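Local coordinates for protein RNase NGR3 (PDB 1VCZ) that probably cleaves single-stranded RNA as a secreted endoribonuclease of the RNase T2 family and binds guanosine and adenosine monophosphates at two nucleotide sites, at residues A[8-13]-A[46-51]; A[177-182]-A[189-194]; A[15-20]-A[203-208]. One frame throughout, in Å; residues are numbered along the deposited sequence.

Contact 1: residues A[8-13]-A[46-51]; sequences FDFFYF and WPNYEN. With 5GP (guanosine-5'-monophosphate), chain B; 5GP (guanosine-5'-monophosphate), chain C.
Glu50 N donates a short, nearly straight hydrogen bond to Asp9 OD1 (2.7 Å), which receives it on the anti lone pair, turned away from OD2. One water also donates to Asp9 OD1, and another bridges Asp9 O to Glu50 OE2. Along the backbones, Trp46 N gives its hydrogen to Tyr12 O at 2.8 Å and Tyr12 N returns one to Trp46 O, while Asn48 N bonds to Phe10 O. Asn48 O takes two donors, Asp9 N at 3.0 Å and Phe10 N at 3.3 Å: a classic beta bulge, Asp9 and Phe10 both facing Asn48, ending the pairing of strands 10-16 and 41-48 in the antiparallel RNase T2 sheet. Trp46, Pro47 and Asn48 belong to a nucleotide site, occupied by the chain B guanosine monophosphate. Asn48 OD1 accepts from N1 of that nucleotide at 2.6 Å and, weakly, from its N2, while Asn48 ND2 donates to Tyr49 O. C2' of the nucleotide lies over one face of the Trp46 ring, and Trp46 NE1 hydrogen-bonds Glu97 OE2, on a predicted catalytic residue. Pro47 CB sits over the centre of the Phe8 ring, 3.8 Å from its centroid, and Pro47 CG touches Phe11 CE2. On the other face, Asn48 CB rides over the Phe10 ring toward its rim; with CG set between the backbone N and the carbonyl carbon (chi1 66°), that ring lies alongside the Asn48 side chain.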
# COMPACT_ATOMS: atom_id res chain seq x y z
N PHE A 8 10.36 17.51 1.59
CA PHE A 8 10.23 16.56 0.51
C PHE A 8 9.25 17.01 -0.57
O PHE A 8 8.61 18.06 -0.43
CB PHE A 8 9.84 15.19 1.06
CG PHE A 8 8.54 15.18 1.79
CD1 PHE A 8 7.39 14.70 1.16
CD2 PHE A 8 8.46 15.61 3.12
CE1 PHE A 8 6.17 14.64 1.85
CE2 PHE A 8 7.24 15.56 3.82
CZ PHE A 8 6.10 15.07 3.18
N ASP A 9 9.13 16.22 -1.63
CA ASP A 9 8.28 16.63 -2.74
C ASP A 9 6.88 16.06 -2.83
O ASP A 9 5.96 16.76 -3.22
CB ASP A 9 9.00 16.38 -4.06
CG ASP A 9 10.35 17.10 -4.14
OD1 ASP A 9 11.29 16.50 -4.67
OD2 ASP A 9 10.45 18.26 -3.68
N PHE A 10 6.72 14.78 -2.51
CA PHE A 10 5.41 14.14 -2.57
C PHE A 10 5.50 12.82 -1.83
O PHE A 10 6.59 12.45 -1.36
CB PHE A 10 5.04 13.86 -4.04
CG PHE A 10 5.95 12.83 -4.70
CD1 PHE A 10 5.57 11.50 -4.77
CD2 PHE A 10 7.19 13.21 -5.22
CE1 PHE A 10 6.40 10.53 -5.35
CE2 PHE A 10 8.04 12.25 -5.81
CZ PHE A 10 7.65 10.90 -5.88
N PHE A 11 4.36 12.14 -1.67
CA PHE A 11 4.33 10.82 -1.04
C PHE A 11 3.96 9.75 -2.03
O PHE A 11 3.13 9.97 -2.91
CB PHE A 11 3.19 10.65 -0.01
CG PHE A 11 3.31 11.49 1.21
CD1 PHE A 11 2.68 12.75 1.25
CD2 PHE A 11 3.92 11.00 2.35
CE1 PHE A 11 2.66 13.49 2.42
CE2 PHE A 11 3.90 11.76 3.54
CZ PHE A 11 3.27 13.00 3.57
N TYR A 12 4.55 8.58 -1.87
CA TYR A 12 4.08 7.45 -2.61
C TYR A 12 3.12 6.84 -1.57
O TYR A 12 3.49 6.70 -0.39
CB TYR A 12 5.17 6.42 -2.83
CG TYR A 12 5.95 6.62 -4.09
CD1 TYR A 12 7.34 6.53 -4.09
CD2 TYR A 12 5.30 6.88 -5.30
CE1 TYR A 12 8.06 6.68 -5.25
CE2 TYR A 12 6.03 7.03 -6.48
CZ TYR A 12 7.40 6.92 -6.44
OH TYR A 12 8.14 7.01 -7.59
N PHE A 13 1.90 6.54 -1.98
CA PHE A 13 0.95 5.85 -1.10
C PHE A 13 0.89 4.45 -1.72
O PHE A 13 0.43 4.25 -2.86
CB PHE A 13 -0.45 6.51 -1.10
CG PHE A 13 -1.46 5.76 -0.27
CD1 PHE A 13 -1.18 5.42 1.05
CD2 PHE A 13 -2.66 5.36 -0.82
CE1 PHE A 13 -2.11 4.69 1.82
CE2 PHE A 13 -3.59 4.64 -0.09
CZ PHE A 13 -3.33 4.29 1.24
N TRP A 46 4.88 6.98 2.02
CA TRP A 46 6.30 7.34 1.97
C TRP A 46 6.75 8.67 1.39
O TRP A 46 6.62 8.91 0.19
CB TRP A 46 7.06 6.27 1.18
CG TRP A 46 6.86 4.85 1.61
CD1 TRP A 46 6.50 4.40 2.85
CD2 TRP A 46 7.10 3.68 0.81
NE1 TRP A 46 6.51 3.02 2.86
CE2 TRP A 46 6.88 2.56 1.62
CE3 TRP A 46 7.49 3.49 -0.52
CZ2 TRP A 46 7.03 1.24 1.15
CZ3 TRP A 46 7.64 2.17 -1.01
CH2 TRP A 46 7.40 1.07 -0.16
N PRO A 47 7.30 9.55 2.23
CA PRO A 47 7.79 10.84 1.74
C PRO A 47 8.86 10.52 0.71
O PRO A 47 9.66 9.59 0.91
CB PRO A 47 8.36 11.48 3.00
CG PRO A 47 7.38 10.98 4.05
CD PRO A 47 7.27 9.53 3.70
N ASN A 48 8.89 11.28 -0.39
CA ASN A 48 9.82 11.01 -1.49
C ASN A 48 10.29 12.30 -2.17
O ASN A 48 9.65 13.34 -2.03
CB ASN A 48 9.10 10.14 -2.54
CG ASN A 48 9.97 9.05 -3.13
OD1 ASN A 48 10.10 7.97 -2.56
ND2 ASN A 48 10.57 9.32 -4.29
N TYR A 49 11.41 12.23 -2.89
CA TYR A 49 11.91 13.36 -3.67
C TYR A 49 11.68 13.07 -5.16
O TYR A 49 11.64 11.91 -5.58
CB TYR A 49 13.42 13.53 -3.48
CG TYR A 49 13.83 13.77 -2.06
CD1 TYR A 49 14.90 13.06 -1.51
CD2 TYR A 49 13.23 14.77 -1.28
CE1 TYR A 49 15.36 13.32 -0.22
CE2 TYR A 49 13.68 15.05 0.01
CZ TYR A 49 14.76 14.32 0.53
OH TYR A 49 15.21 14.57 1.80
N GLU A 50 11.53 14.12 -5.96
CA GLU A 50 11.31 13.95 -7.39
C GLU A 50 12.54 13.37 -8.09
O GLU A 50 12.45 12.89 -9.23
CB GLU A 50 10.90 15.29 -8.02
CG GLU A 50 9.48 15.70 -7.62
CD GLU A 50 8.96 16.89 -8.39
OE1 GLU A 50 9.58 17.31 -9.39
OE2 GLU A 50 7.90 17.40 -7.99
N ASN A 51 13.67 13.37 -7.40
CA ASN A 51 14.87 12.80 -8.00
C ASN A 51 14.97 11.29 -7.76
O ASN A 51 15.94 10.65 -8.18
CB ASN A 51 16.14 13.53 -7.52
CG ASN A 51 16.46 13.30 -6.06
OD1 ASN A 51 15.89 12.41 -5.39
ND2 ASN A 51 17.39 14.10 -5.55
P 5GP B . 13.78 -4.20 0.70
O1P 5GP B . 14.16 -5.27 1.66
O2P 5GP B . 14.98 -3.60 -0.02
O3P 5GP B . 12.72 -4.72 -0.34
O5' 5GP B . 13.03 -2.97 1.45
C5' 5GP B . 12.65 -1.77 0.73
C4' 5GP B . 12.12 -0.65 1.63
O4' 5GP B . 12.93 0.54 1.27
C3' 5GP B . 10.68 -0.19 1.44
O3' 5GP B . 9.74 -0.88 2.23
C2' 5GP B . 10.73 1.30 1.79
O2' 5GP B . 10.67 1.56 3.19
C1' 5GP B . 12.04 1.70 1.19
N9 5GP B . 12.01 2.20 -0.19
C8 5GP B . 12.25 1.52 -1.38
N7 5GP B . 11.84 2.13 -2.46
C5 5GP B . 11.37 3.37 -1.95
C6 5GP B . 10.90 4.49 -2.69
O6 5GP B . 10.81 4.60 -3.90
N1 5GP B . 10.51 5.56 -1.83
C2 5GP B . 10.58 5.52 -0.43
N2 5GP B . 10.21 6.67 0.16
N3 5GP B . 10.99 4.44 0.28
C4 5GP B . 11.42 3.41 -0.56
P 5GP C . 9.32 -0.26 5.14
O1P 5GP C . 8.46 0.30 4.07
O2P 5GP C . 10.72 -0.63 4.69
O3P 5GP C . 9.38 0.72 6.36
O5' 5GP C . 8.67 -1.61 5.75
C5' 5GP C . 8.73 -2.85 5.02
C4' 5GP C . 9.14 -4.02 5.91
O4' 5GP C . 7.93 -4.33 6.68
C3' 5GP C . 9.53 -5.32 5.22
O3' 5GP C . 10.93 -5.47 5.10
C2' 5GP C . 8.93 -6.45 6.07
O2' 5GP C . 9.93 -7.12 6.87
C1' 5GP C . 7.87 -5.75 6.92
N9 5GP C . 6.45 -6.21 6.83
C8 5GP C . 5.62 -6.66 7.83
N7 5GP C . 4.45 -7.09 7.43
C5 5GP C . 4.46 -6.81 6.05
C6 5GP C . 3.41 -7.01 5.09
O6 5GP C . 2.27 -7.39 5.30
N1 5GP C . 3.84 -6.70 3.76
C2 5GP C . 5.08 -6.14 3.45
N2 5GP C . 5.25 -5.87 2.13
N3 5GP C . 6.06 -5.87 4.37
C4 5GP C . 5.68 -6.27 5.65
O HOH W 1 6.00 16.77 -6.41
O HOH W 2 14.06 16.03 -6.03

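Contact 2: residues A[177-182]-A[189-194]; sequences YLCVDK and DCPIFP
The Tyr177 ring carries Pro194 over one face: CG stands 3.9 Å above the plane, offset toward the rim, in a CH-pi contact inclined 24° from the ring normal. Pro194 CG is equally far, 4.0 Å, from Tyr177 CE2 and Tyr177 CD2, and the two side chains slant across each other. Beyond this segment pair, Tyr160 meets the tyrosine edge-to-face and Glu162 hydrogen-bonds its OH. Further along the same strand, a disulfide ties strand 171-181 of the RNase T2 antiparallel sheet to the irregular chain that follows strand 187-188. Between these two segments the link is covalent and apolar, with no hydrogen bond; Asp189 OD1 also bonds to His157. The side chain of Pro194 comes within about 5 Å of a bound guanosine monophosphate, and that of Ile192 within about 5 Å of the Asn48 side chain, nearest atoms in both cases. Cys179 is buried and packs against Phe10 and Tyr12, whereas Cys190 is partly exposed. The two halves of the bridge are turned about the S-S bond by a chi3 of 100°. Pro191 CD approaches Cys179 SG at 4.3 Å, and the bridge itself spans 2.0 Å from Cys179 SG to Cys190 SG.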
# COMPACT_ATOMS: atom_id res chain seq x y z
N TYR A 177 0.89 1.64 -6.43
CA TYR A 177 1.43 2.93 -6.01
C TYR A 177 0.61 4.08 -6.59
O TYR A 177 0.30 4.09 -7.76
CB TYR A 177 2.87 3.09 -6.52
CG TYR A 177 3.87 2.16 -5.89
CD1 TYR A 177 3.80 0.80 -6.09
CD2 TYR A 177 4.92 2.66 -5.11
CE1 TYR A 177 4.72 -0.07 -5.54
CE2 TYR A 177 5.86 1.79 -4.55
CZ TYR A 177 5.75 0.43 -4.78
OH TYR A 177 6.66 -0.46 -4.24
N LEU A 178 0.27 5.04 -5.74
CA LEU A 178 -0.42 6.26 -6.16
C LEU A 178 0.38 7.34 -5.45
O LEU A 178 1.08 7.06 -4.46
CB LEU A 178 -1.88 6.29 -5.67
CG LEU A 178 -2.84 5.35 -6.42
CD1 LEU A 178 -4.19 5.27 -5.68
CD2 LEU A 178 -3.06 5.84 -7.84
N CYS A 179 0.30 8.57 -5.93
CA CYS A 179 1.03 9.67 -5.33
C CYS A 179 0.08 10.64 -4.67
O CYS A 179 -1.03 10.87 -5.16
CB CYS A 179 1.89 10.40 -6.37
SG CYS A 179 3.27 9.34 -6.88
N VAL A 180 0.53 11.18 -3.53
CA VAL A 180 -0.22 12.16 -2.73
C VAL A 180 0.64 13.42 -2.57
O VAL A 180 1.87 13.33 -2.41
CB VAL A 180 -0.56 11.53 -1.33
CG1 VAL A 180 -1.15 12.57 -0.36
CG2 VAL A 180 -1.54 10.34 -1.54
N ASP A 181 0.03 14.61 -2.60
CA ASP A 181 0.83 15.83 -2.45
C ASP A 181 1.52 15.92 -1.08
O ASP A 181 1.12 15.27 -0.13
CB ASP A 181 -0.01 17.09 -2.65
CG ASP A 181 -0.77 17.45 -1.40
OD1 ASP A 181 -1.73 16.73 -1.06
OD2 ASP A 181 -0.41 18.44 -0.76
N LYS A 182 2.54 16.76 -0.97
CA LYS A 182 3.31 16.86 0.27
C LYS A 182 2.54 17.29 1.50
O LYS A 182 2.99 17.03 2.62
CB LYS A 182 4.53 17.76 0.07
CG LYS A 182 4.22 19.24 0.01
CD LYS A 182 5.50 20.04 0.15
CE LYS A 182 6.22 20.12 -1.17
NZ LYS A 182 5.37 20.82 -2.16
N ASP A 189 -0.72 13.53 -9.78
CA ASP A 189 -0.09 12.68 -10.77
C ASP A 189 1.33 12.48 -10.23
O ASP A 189 1.95 13.42 -9.74
CB ASP A 189 -0.02 13.37 -12.15
CG ASP A 189 -1.39 13.70 -12.73
OD1 ASP A 189 -2.34 12.91 -12.56
OD2 ASP A 189 -1.51 14.76 -13.38
N CYS A 190 1.83 11.26 -10.29
CA CYS A 190 3.18 10.98 -9.82
C CYS A 190 4.23 11.68 -10.68
O CYS A 190 4.18 11.60 -11.91
CB CYS A 190 3.47 9.49 -9.89
SG CYS A 190 2.65 8.49 -8.61
N PRO A 191 5.18 12.40 -10.05
CA PRO A 191 6.24 13.09 -10.81
C PRO A 191 7.19 12.05 -11.43
O PRO A 191 7.77 12.25 -12.52
CB PRO A 191 6.97 13.92 -9.74
CG PRO A 191 5.93 14.12 -8.69
CD PRO A 191 5.18 12.82 -8.64
N ILE A 192 7.35 10.95 -10.72
CA ILE A 192 8.22 9.85 -11.11
C ILE A 192 7.55 8.56 -10.60
O ILE A 192 6.70 8.63 -9.72
CB ILE A 192 9.65 10.04 -10.50
CG1 ILE A 192 10.63 8.98 -11.03
CG2 ILE A 192 9.59 9.97 -8.95
CD1 ILE A 192 12.10 9.21 -10.64
N PHE A 193 7.90 7.41 -11.19
CA PHE A 193 7.35 6.12 -10.78
C PHE A 193 8.55 5.22 -10.50
O PHE A 193 9.67 5.51 -10.96
CB PHE A 193 6.58 5.44 -11.93
CG PHE A 193 5.27 6.08 -12.28
CD1 PHE A 193 4.20 6.01 -11.40
CD2 PHE A 193 5.10 6.72 -13.50
CE1 PHE A 193 2.96 6.57 -11.74
CE2 PHE A 193 3.88 7.29 -13.86
CZ PHE A 193 2.80 7.21 -12.98
N PRO A 194 8.36 4.13 -9.74
CA PRO A 194 9.52 3.27 -9.51
C PRO A 194 9.89 2.70 -10.90
O PRO A 194 9.09 2.78 -11.84
CB PRO A 194 8.98 2.19 -8.58
CG PRO A 194 7.95 2.96 -7.76
CD PRO A 194 7.24 3.79 -8.83

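Contact 3: residues A[15-20]-A[203-208]; sequences QQWPAS and IEFPPF. With 5GP (guanosine-5'-monophosphate), chain C.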
# COMPACT_ATOMS: atom_id res chain seq x y z
N GLN A 15 -0.18 0.39 -1.55
CA GLN A 15 -1.12 -0.62 -1.06
C GLN A 15 -0.68 -1.99 -1.58
O GLN A 15 -0.05 -2.10 -2.64
CB GLN A 15 -2.56 -0.34 -1.51
CG GLN A 15 -3.14 0.88 -0.83
CD GLN A 15 -4.47 1.27 -1.39
OE1 GLN A 15 -5.50 0.72 -1.00
NE2 GLN A 15 -4.46 2.20 -2.33
N GLN A 16 -0.99 -3.03 -0.82
CA GLN A 16 -0.62 -4.37 -1.24
C GLN A 16 -1.88 -5.24 -1.35
O GLN A 16 -2.90 -4.95 -0.71
CB GLN A 16 0.37 -5.01 -0.24
CG GLN A 16 -0.19 -5.29 1.16
CD GLN A 16 0.77 -6.09 2.05
OE1 GLN A 16 1.59 -6.88 1.56
NE2 GLN A 16 0.66 -5.91 3.37
N TRP A 17 -1.80 -6.26 -2.18
CA TRP A 17 -2.90 -7.22 -2.35
C TRP A 17 -2.42 -8.40 -1.50
O TRP A 17 -1.52 -9.15 -1.89
CB TRP A 17 -3.02 -7.66 -3.81
CG TRP A 17 -4.15 -8.64 -4.01
CD1 TRP A 17 -4.05 -9.91 -4.50
CD2 TRP A 17 -5.53 -8.41 -3.73
NE1 TRP A 17 -5.31 -10.50 -4.54
CE2 TRP A 17 -6.23 -9.60 -4.07
CE3 TRP A 17 -6.26 -7.33 -3.22
CZ2 TRP A 17 -7.62 -9.74 -3.92
CZ3 TRP A 17 -7.65 -7.46 -3.07
CH2 TRP A 17 -8.31 -8.66 -3.42
N PRO A 18 -3.01 -8.58 -0.30
CA PRO A 18 -2.64 -9.65 0.63
C PRO A 18 -2.45 -11.02 0.01
O PRO A 18 -1.44 -11.68 0.24
CB PRO A 18 -3.78 -9.63 1.65
CG PRO A 18 -4.14 -8.19 1.71
CD PRO A 18 -4.17 -7.83 0.22
N ALA A 19 -3.40 -11.44 -0.81
CA ALA A 19 -3.31 -12.75 -1.42
C ALA A 19 -2.04 -12.96 -2.23
O ALA A 19 -1.54 -14.09 -2.32
CB ALA A 19 -4.54 -13.02 -2.28
N SER A 20 -1.49 -11.89 -2.80
CA SER A 20 -0.24 -12.01 -3.57
C SER A 20 1.00 -12.04 -2.69
O SER A 20 2.11 -12.33 -3.16
CB SER A 20 -0.11 -10.89 -4.60
OG SER A 20 -1.10 -11.01 -5.61
N ILE A 203 -2.02 -10.42 -16.32
CA ILE A 203 -1.65 -10.80 -14.97
C ILE A 203 -2.79 -11.37 -14.15
O ILE A 203 -3.97 -11.25 -14.52
CB ILE A 203 -1.03 -9.62 -14.18
CG1 ILE A 203 -2.03 -8.47 -14.08
CG2 ILE A 203 0.28 -9.17 -14.84
CD1 ILE A 203 -1.53 -7.32 -13.21
N GLU A 204 -2.43 -11.96 -13.03
CA GLU A 204 -3.38 -12.59 -12.11
C GLU A 204 -3.75 -11.65 -10.97
O GLU A 204 -2.93 -10.85 -10.52
CB GLU A 204 -2.73 -13.84 -11.54
CG GLU A 204 -3.57 -14.65 -10.57
CD GLU A 204 -2.79 -15.82 -10.04
OE1 GLU A 204 -1.89 -15.61 -9.19
OE2 GLU A 204 -3.04 -16.96 -10.49
N PHE A 205 -5.00 -11.77 -10.51
CA PHE A 205 -5.57 -11.00 -9.40
C PHE A 205 -6.13 -12.16 -8.57
O PHE A 205 -7.33 -12.45 -8.60
CB PHE A 205 -6.70 -10.10 -9.94
CG PHE A 205 -7.33 -9.20 -8.93
CD1 PHE A 205 -6.65 -8.82 -7.77
CD2 PHE A 205 -8.61 -8.69 -9.15
CE1 PHE A 205 -7.25 -7.94 -6.86
CE2 PHE A 205 -9.21 -7.81 -8.24
CZ PHE A 205 -8.53 -7.44 -7.09
N PRO A 206 -5.24 -12.86 -7.83
CA PRO A 206 -5.59 -14.01 -7.00
C PRO A 206 -6.47 -13.88 -5.77
O PRO A 206 -6.46 -12.86 -5.08
CB PRO A 206 -4.22 -14.57 -6.61
CG PRO A 206 -3.42 -13.31 -6.44
CD PRO A 206 -3.81 -12.54 -7.69
N PRO A 207 -7.29 -14.91 -5.52
CA PRO A 207 -8.18 -14.93 -4.35
C PRO A 207 -7.27 -15.46 -3.24
O PRO A 207 -6.15 -15.90 -3.51
CB PRO A 207 -9.25 -15.94 -4.74
CG PRO A 207 -9.26 -15.90 -6.24
CD PRO A 207 -7.79 -15.81 -6.58
N PHE A 208 -7.73 -15.43 -1.99
CA PHE A 208 -6.90 -15.93 -0.89
C PHE A 208 -6.63 -17.44 -0.94
O PHE A 208 -5.55 -17.87 -0.46
CB PHE A 208 -7.53 -15.57 0.45
CG PHE A 208 -6.89 -14.38 1.11
CD1 PHE A 208 -5.53 -14.40 1.44
CD2 PHE A 208 -7.64 -13.25 1.43
CE1 PHE A 208 -4.93 -13.31 2.07
CE2 PHE A 208 -7.05 -12.15 2.06
CZ PHE A 208 -5.70 -12.18 2.38
P 5GP C . 9.32 -0.26 5.14
O1P 5GP C . 8.46 0.30 4.07
O2P 5GP C . 10.72 -0.63 4.69
O3P 5GP C . 9.38 0.72 6.36
O5' 5GP C . 8.67 -1.61 5.75
C5' 5GP C . 8.73 -2.85 5.02
C4' 5GP C . 9.14 -4.02 5.91
O4' 5GP C . 7.93 -4.33 6.68
C3' 5GP C . 9.53 -5.32 5.22
O3' 5GP C . 10.93 -5.47 5.10
C2' 5GP C . 8.93 -6.45 6.07
O2' 5GP C . 9.93 -7.12 6.87
C1' 5GP C . 7.87 -5.75 6.92
N9 5GP C . 6.45 -6.21 6.83
C8 5GP C . 5.62 -6.66 7.83
N7 5GP C . 4.45 -7.09 7.43
C5 5GP C . 4.46 -6.81 6.05
C6 5GP C . 3.41 -7.01 5.09
O6 5GP C . 2.27 -7.39 5.30
N1 5GP C . 3.84 -6.70 3.76
C2 5GP C . 5.08 -6.14 3.45
N2 5GP C . 5.25 -5.87 2.13
N3 5GP C . 6.06 -5.87 4.37
C4 5GP C . 5.68 -6.27 5.65
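Strand 10-16 ends at Gln16 and the chain turns at Trp17 into a short, weakly bonded helical turn, where Ser20 N bonds back to Trp17 O; the other segment leaves strand 202-205 through Pro206 and Pro207 to Phe208. The backbones come nearest at Ala19 and Phe208, their CA atoms 4.8 Å apart. In this RNase T2 fold the contact packs the chain end against the turn after the first sheet strand. Trp17 is gripped from two directions. Its NE1 donates to Pro206 O at 2.7 Å, with the acceptor almost exactly in the indole plane, while Phe205 CE1 lies over the centre of one face, 3.4 Å from Trp17 CE2. The rings meet obliquely, planes 48° apart. A chi1 of -179° swings the indole away from its own backbone N and out to Pro206. Ala19 CB lies over one face of the Phe208 ring, offset toward its rim, and Pro18 CB comes within 3.3 Å of Phe208 CZ. Gln16 instead pairs its amide with the chain C guanosine monophosphate: OE1 accepts from N1 at 3.2 Å and NE2 donates to O6 at 2.9 Å. Ser20 OG, hydrogen-bonded to Ile173 O, also rests against Pro206 CG at 3.4 Å.

From the N terminus, the chain enters residues 8-13, mostly on strand 10-16, and then 15-20, running from its last two residues into helix 18-21, so contacts 1 and 3 start next to each other in sequence. Contact 1 closes first, when residues 46-51 bring strand 41-48 back. Contact 2 opens and closes later, over a short loop, wholly within the long span that contact 3 closes. Contacts 1 and 3 cross, because their segments alternate. Strand 10-16 lies between strands 41-48 and 171-181, joining contacts 1 and 2 through Phe11 with Val180 and Phe13 with Leu178. Contact 3 ties the C-terminal residues to the helical turn after strand 10-16, on the opposite side of the chain's centre from contact 1.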